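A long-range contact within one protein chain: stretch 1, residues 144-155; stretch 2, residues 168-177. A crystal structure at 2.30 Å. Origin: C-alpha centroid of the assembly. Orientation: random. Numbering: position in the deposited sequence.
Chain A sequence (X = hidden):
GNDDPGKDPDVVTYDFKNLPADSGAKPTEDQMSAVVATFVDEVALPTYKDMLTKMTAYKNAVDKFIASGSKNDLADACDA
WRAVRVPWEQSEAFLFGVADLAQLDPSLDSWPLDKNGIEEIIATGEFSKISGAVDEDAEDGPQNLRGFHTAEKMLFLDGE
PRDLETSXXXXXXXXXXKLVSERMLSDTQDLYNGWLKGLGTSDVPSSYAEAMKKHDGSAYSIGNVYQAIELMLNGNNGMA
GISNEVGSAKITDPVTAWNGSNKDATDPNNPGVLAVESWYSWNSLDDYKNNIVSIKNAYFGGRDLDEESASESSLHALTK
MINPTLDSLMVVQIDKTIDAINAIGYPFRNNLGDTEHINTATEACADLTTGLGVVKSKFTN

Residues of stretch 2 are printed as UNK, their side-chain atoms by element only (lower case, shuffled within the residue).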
# COMPACT_ATOMS: atom_id res chain seq x y z
N ASN A 144 -6.66 0.34 -15.60
CA ASN A 144 -7.88 -0.23 -15.05
C ASN A 144 -8.17 -1.58 -15.70
O ASN A 144 -9.19 -2.20 -15.42
CB ASN A 144 -9.09 0.69 -15.29
CG ASN A 144 -8.94 2.08 -14.67
OD1 ASN A 144 -8.28 2.26 -13.65
ND2 ASN A 144 -9.58 3.07 -15.32
N LEU A 145 -7.29 -2.04 -16.57
CA LEU A 145 -7.39 -3.35 -17.19
C LEU A 145 -6.23 -4.28 -16.78
O LEU A 145 -6.05 -5.35 -17.36
CB LEU A 145 -7.37 -3.15 -18.71
CG LEU A 145 -8.47 -2.27 -19.33
CD1 LEU A 145 -8.07 -1.84 -20.76
CD2 LEU A 145 -9.81 -3.00 -19.29
N ARG A 146 -5.43 -3.87 -15.80
CA ARG A 146 -4.33 -4.67 -15.37
C ARG A 146 -4.07 -4.60 -13.84
O ARG A 146 -4.96 -4.31 -13.09
CB ARG A 146 -3.10 -4.34 -16.24
CG ARG A 146 -2.56 -2.96 -16.03
CD ARG A 146 -1.16 -2.81 -16.59
NE ARG A 146 -0.62 -1.45 -16.34
CZ ARG A 146 -0.47 -0.47 -17.23
NH1 ARG A 146 -0.80 -0.63 -18.50
NH2 ARG A 146 0.06 0.69 -16.83
N GLY A 147 -2.88 -4.96 -13.37
CA GLY A 147 -2.49 -4.76 -11.98
C GLY A 147 -2.95 -5.91 -11.09
O GLY A 147 -3.55 -6.88 -11.60
N PHE A 148 -2.65 -5.78 -9.79
CA PHE A 148 -2.97 -6.79 -8.76
C PHE A 148 -4.42 -7.29 -8.82
O PHE A 148 -4.69 -8.47 -8.66
CB PHE A 148 -2.79 -6.23 -7.36
CG PHE A 148 -1.42 -6.37 -6.79
CD1 PHE A 148 -1.07 -7.49 -6.10
CD2 PHE A 148 -0.53 -5.32 -6.84
CE1 PHE A 148 0.15 -7.60 -5.51
CE2 PHE A 148 0.70 -5.41 -6.26
CZ PHE A 148 1.04 -6.57 -5.59
N HIS A 149 -5.33 -6.39 -9.07
CA HIS A 149 -6.74 -6.76 -8.97
C HIS A 149 -7.28 -7.45 -10.19
O HIS A 149 -8.26 -8.18 -10.09
CB HIS A 149 -7.58 -5.56 -8.54
CG HIS A 149 -7.18 -5.01 -7.18
ND1 HIS A 149 -7.25 -5.75 -6.05
CD2 HIS A 149 -6.63 -3.80 -6.82
CE1 HIS A 149 -6.79 -5.03 -5.03
NE2 HIS A 149 -6.42 -3.83 -5.50
N THR A 150 -6.65 -7.26 -11.34
CA THR A 150 -7.09 -7.98 -12.53
C THR A 150 -6.63 -9.45 -12.36
O THR A 150 -7.40 -10.36 -12.61
CB THR A 150 -6.60 -7.34 -13.86
OG1 THR A 150 -7.14 -6.03 -13.98
CG2 THR A 150 -7.03 -8.16 -15.08
N ALA A 151 -5.37 -9.66 -11.97
CA ALA A 151 -4.84 -10.99 -11.63
C ALA A 151 -5.74 -11.65 -10.54
O ALA A 151 -6.18 -12.76 -10.70
CB ALA A 151 -3.37 -10.87 -11.17
N GLU A 152 -6.10 -10.89 -9.51
CA GLU A 152 -6.91 -11.36 -8.39
C GLU A 152 -8.21 -11.90 -8.87
O GLU A 152 -8.66 -12.98 -8.44
CB GLU A 152 -7.19 -10.18 -7.43
CG GLU A 152 -7.74 -10.56 -6.06
CD GLU A 152 -8.35 -9.40 -5.27
OE1 GLU A 152 -8.42 -8.23 -5.78
OE2 GLU A 152 -8.79 -9.71 -4.15
N LYS A 153 -8.83 -11.13 -9.77
CA LYS A 153 -10.18 -11.41 -10.24
C LYS A 153 -10.18 -12.72 -11.00
O LYS A 153 -11.16 -13.43 -10.94
CB LYS A 153 -10.76 -10.31 -11.15
CG LYS A 153 -12.29 -10.44 -11.29
CD LYS A 153 -12.94 -9.38 -12.20
CE LYS A 153 -14.47 -9.50 -12.30
NZ LYS A 153 -14.95 -10.72 -13.03
N MSE A 154 -9.07 -13.04 -11.66
CA MSE A 154 -8.90 -14.27 -12.43
C MSE A 154 -8.39 -15.45 -11.60
O MSE A 154 -8.57 -16.58 -12.01
CB MSE A 154 -7.93 -14.03 -13.59
CG MSE A 154 -8.38 -12.97 -14.58
SE MSE A 154 -7.01 -12.45 -15.90
CE MSE A 154 -8.17 -11.32 -16.93
N LEU A 155 -7.74 -15.20 -10.46
CA LEU A 155 -7.18 -16.29 -9.65
C LEU A 155 -8.12 -16.81 -8.54
O LEU A 155 -8.00 -17.95 -8.07
CB LEU A 155 -5.87 -15.82 -9.01
CG LEU A 155 -4.69 -15.65 -9.93
CD1 LEU A 155 -3.55 -14.98 -9.15
CD2 LEU A 155 -4.26 -16.99 -10.53
N UNK A 168 -14.65 -22.05 -15.62
CA UNK A 168 -13.46 -22.37 -16.41
C UNK A 168 -12.79 -21.18 -17.08
O UNK A 168 -13.45 -20.28 -17.56
c UNK A 168 -15.83 -22.81 -16.06
c UNK A 168 -14.00 -23.33 -17.47
c UNK A 168 -15.49 -23.15 -17.49
N UNK A 169 -11.48 -21.19 -17.14
CA UNK A 169 -10.72 -20.16 -17.88
C UNK A 169 -11.01 -20.16 -19.36
O UNK A 169 -11.08 -21.24 -19.95
c UNK A 169 -8.58 -19.71 -16.52
c UNK A 169 -8.40 -20.35 -15.33
c UNK A 169 -7.52 -17.77 -15.59
c UNK A 169 -8.12 -18.42 -16.65
c UNK A 169 -7.36 -18.42 -14.39
c UNK A 169 -9.21 -20.41 -17.70
c UNK A 169 -7.80 -19.72 -14.26
N UNK A 170 -11.16 -18.98 -19.96
CA UNK A 170 -10.99 -18.83 -21.41
C UNK A 170 -9.47 -18.84 -21.79
O UNK A 170 -8.66 -18.30 -21.04
c UNK A 170 -11.66 -17.55 -21.91
N UNK A 171 -9.10 -19.44 -22.94
CA UNK A 171 -7.71 -19.50 -23.45
C UNK A 171 -7.12 -18.07 -23.44
O UNK A 171 -5.99 -17.87 -23.04
c UNK A 171 -7.64 -20.11 -24.90
c UNK A 171 -6.51 -21.12 -25.32
c UNK A 171 -5.83 -22.48 -27.65
n UNK A 171 -6.79 -23.34 -28.53
c UNK A 171 -6.20 -21.14 -26.89
N UNK A 172 -7.89 -17.08 -23.92
CA UNK A 172 -7.43 -15.70 -23.94
C UNK A 172 -7.22 -15.14 -22.54
O UNK A 172 -6.34 -14.33 -22.32
o UNK A 172 -7.35 -15.54 -26.69
n UNK A 172 -9.19 -14.27 -26.95
c UNK A 172 -8.25 -14.90 -26.20
c UNK A 172 -8.38 -14.78 -24.70
N UNK A 173 -8.03 -15.57 -21.59
CA UNK A 173 -7.97 -15.06 -20.24
C UNK A 173 -6.69 -15.53 -19.58
O UNK A 173 -6.15 -14.81 -18.77
c UNK A 173 -9.18 -15.58 -19.50
o UNK A 173 -10.86 -15.26 -16.27
c UNK A 173 -9.33 -15.10 -18.08
o UNK A 173 -11.25 -16.51 -18.07
c UNK A 173 -10.57 -15.68 -17.42
N UNK A 174 -6.19 -16.71 -19.95
CA UNK A 174 -4.92 -17.22 -19.44
C UNK A 174 -3.77 -16.38 -19.95
O UNK A 174 -2.86 -16.00 -19.20
c UNK A 174 -5.02 -19.84 -17.56
c UNK A 174 -5.54 -19.66 -18.99
c UNK A 174 -5.63 -21.00 -19.71
c UNK A 174 -4.70 -18.68 -19.84
N UNK A 175 -3.78 -16.08 -21.24
CA UNK A 175 -2.75 -15.22 -21.76
C UNK A 175 -2.83 -13.80 -21.10
O UNK A 175 -1.81 -13.14 -20.81
o UNK A 175 -0.19 -16.26 -23.46
c UNK A 175 -1.70 -14.39 -23.91
c UNK A 175 -0.29 -14.99 -23.67
o UNK A 175 0.71 -14.17 -23.72
c UNK A 175 -2.84 -15.17 -23.29
N UNK A 176 -4.06 -13.36 -20.82
CA UNK A 176 -4.28 -12.06 -20.19
C UNK A 176 -3.58 -12.08 -18.82
O UNK A 176 -2.74 -11.24 -18.55
c UNK A 176 -5.80 -11.83 -20.12
c UNK A 176 -7.98 -8.73 -20.03
c UNK A 176 -5.54 -9.49 -19.09
c UNK A 176 -6.02 -8.23 -18.78
c UNK A 176 -7.23 -7.85 -19.28
c UNK A 176 -7.52 -10.00 -20.31
o UNK A 176 -7.72 -6.58 -19.08
c UNK A 176 -6.28 -10.41 -19.85
N UNK A 177 -3.87 -13.10 -18.01
CA UNK A 177 -3.26 -13.32 -16.71
C UNK A 177 -1.73 -13.31 -16.77
O UNK A 177 -1.07 -12.74 -15.88
c UNK A 177 -3.64 -16.50 -14.27
c UNK A 177 -3.75 -14.64 -16.10
c UNK A 177 -3.15 -15.10 -14.74
c UNK A 177 -3.39 -14.01 -13.65

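Position 168 has three side-chain carbons that close a ring onto its own backbone N. It touches nothing on stretch 1. This is Pro168.

Position 169 has one carbon followed by a ring of six carbons, with no hetero atom. CA to CB points sideways, but the ring comes nearer to stretch 1 and meets the residue at 154. This is Phe169. Its CZ lies 3.2 Å from the backbone O of Met154, and its CE1 lies 4.3 Å from Met154 CB.

Position 170 carries a single side-chain carbon, out of reach of stretch 1. This is Ala170. It sits at the N-cap position, right before the helix that begins at 171.

Position 171 has four carbons in a row ending in nitrogen. It is exposed and far from stretch 1. This is Lys171.

Position 172 has two carbons, the second carrying one oxygen and one nitrogen. It makes no contact here. An acid would carry two oxygens, so this is Asn172, with its ND2 hydrogen-bonded elsewhere in the structure.

Position 173 has three carbons, the third carrying two oxygens. The chain is extended, and one oxygen approaches Met154. This is Glu173, with chi1 and chi2 both t. OE2 lies 3.8 Å from Met154 CG, a plain contact. OE1 turns back to accept a hydrogen bond from Ala170 N at 3.1 Å, which ties the start of the helix to its first turn.

Position 174 has four carbons, forked at the second. CA to CB points away from stretch 1, and no contact is made. The fork one carbon beyond CB gives Leu174.

Position 175 has three carbons, the third carrying two oxygens, and is out of reach. This is Glu175. Its chi2 is p, so its chain is bent where that of Glu173 is straight.

Position 176 has one carbon, then a ring of six carbons bearing one oxygen. CA to CB points toward stretch 1. The oxygen reaches the backbone of Leu145, and the ring meets Met154 and Thr150. This is Tyr176. Its OH donates a hydrogen bond to Leu145 O at 2.7 Å, and its CE1 lies 3.8 Å from Thr150 CG2.

Position 177 has four carbons, forked at the second, and its end comes near Ala151, Met154 and Leu155. This is Leu177. CD1 lies 4.0 Å from Ala151 CB, and CD2 lies 3.8 Å from Leu155 CD2.

The contact centres on Met154, a selenomethionine, which points toward stretch 2 and loses the most surface to it. Its CE sits over one face of the Tyr176 ring, 3.7 Å from the centroid, in a CH-pi contact. Its SE packs 3.9 Å from Leu177 CB. The helices run roughly antiparallel, at 143°, and their axes approach to 10.4 Å. Apolar side chains fill this gap. The Tyr176 hydroxyl adds the only hydrogen bond between the stretches, to the backbone O of Leu145.

Stretch 2, residues 168-177: PFAKNELEYL
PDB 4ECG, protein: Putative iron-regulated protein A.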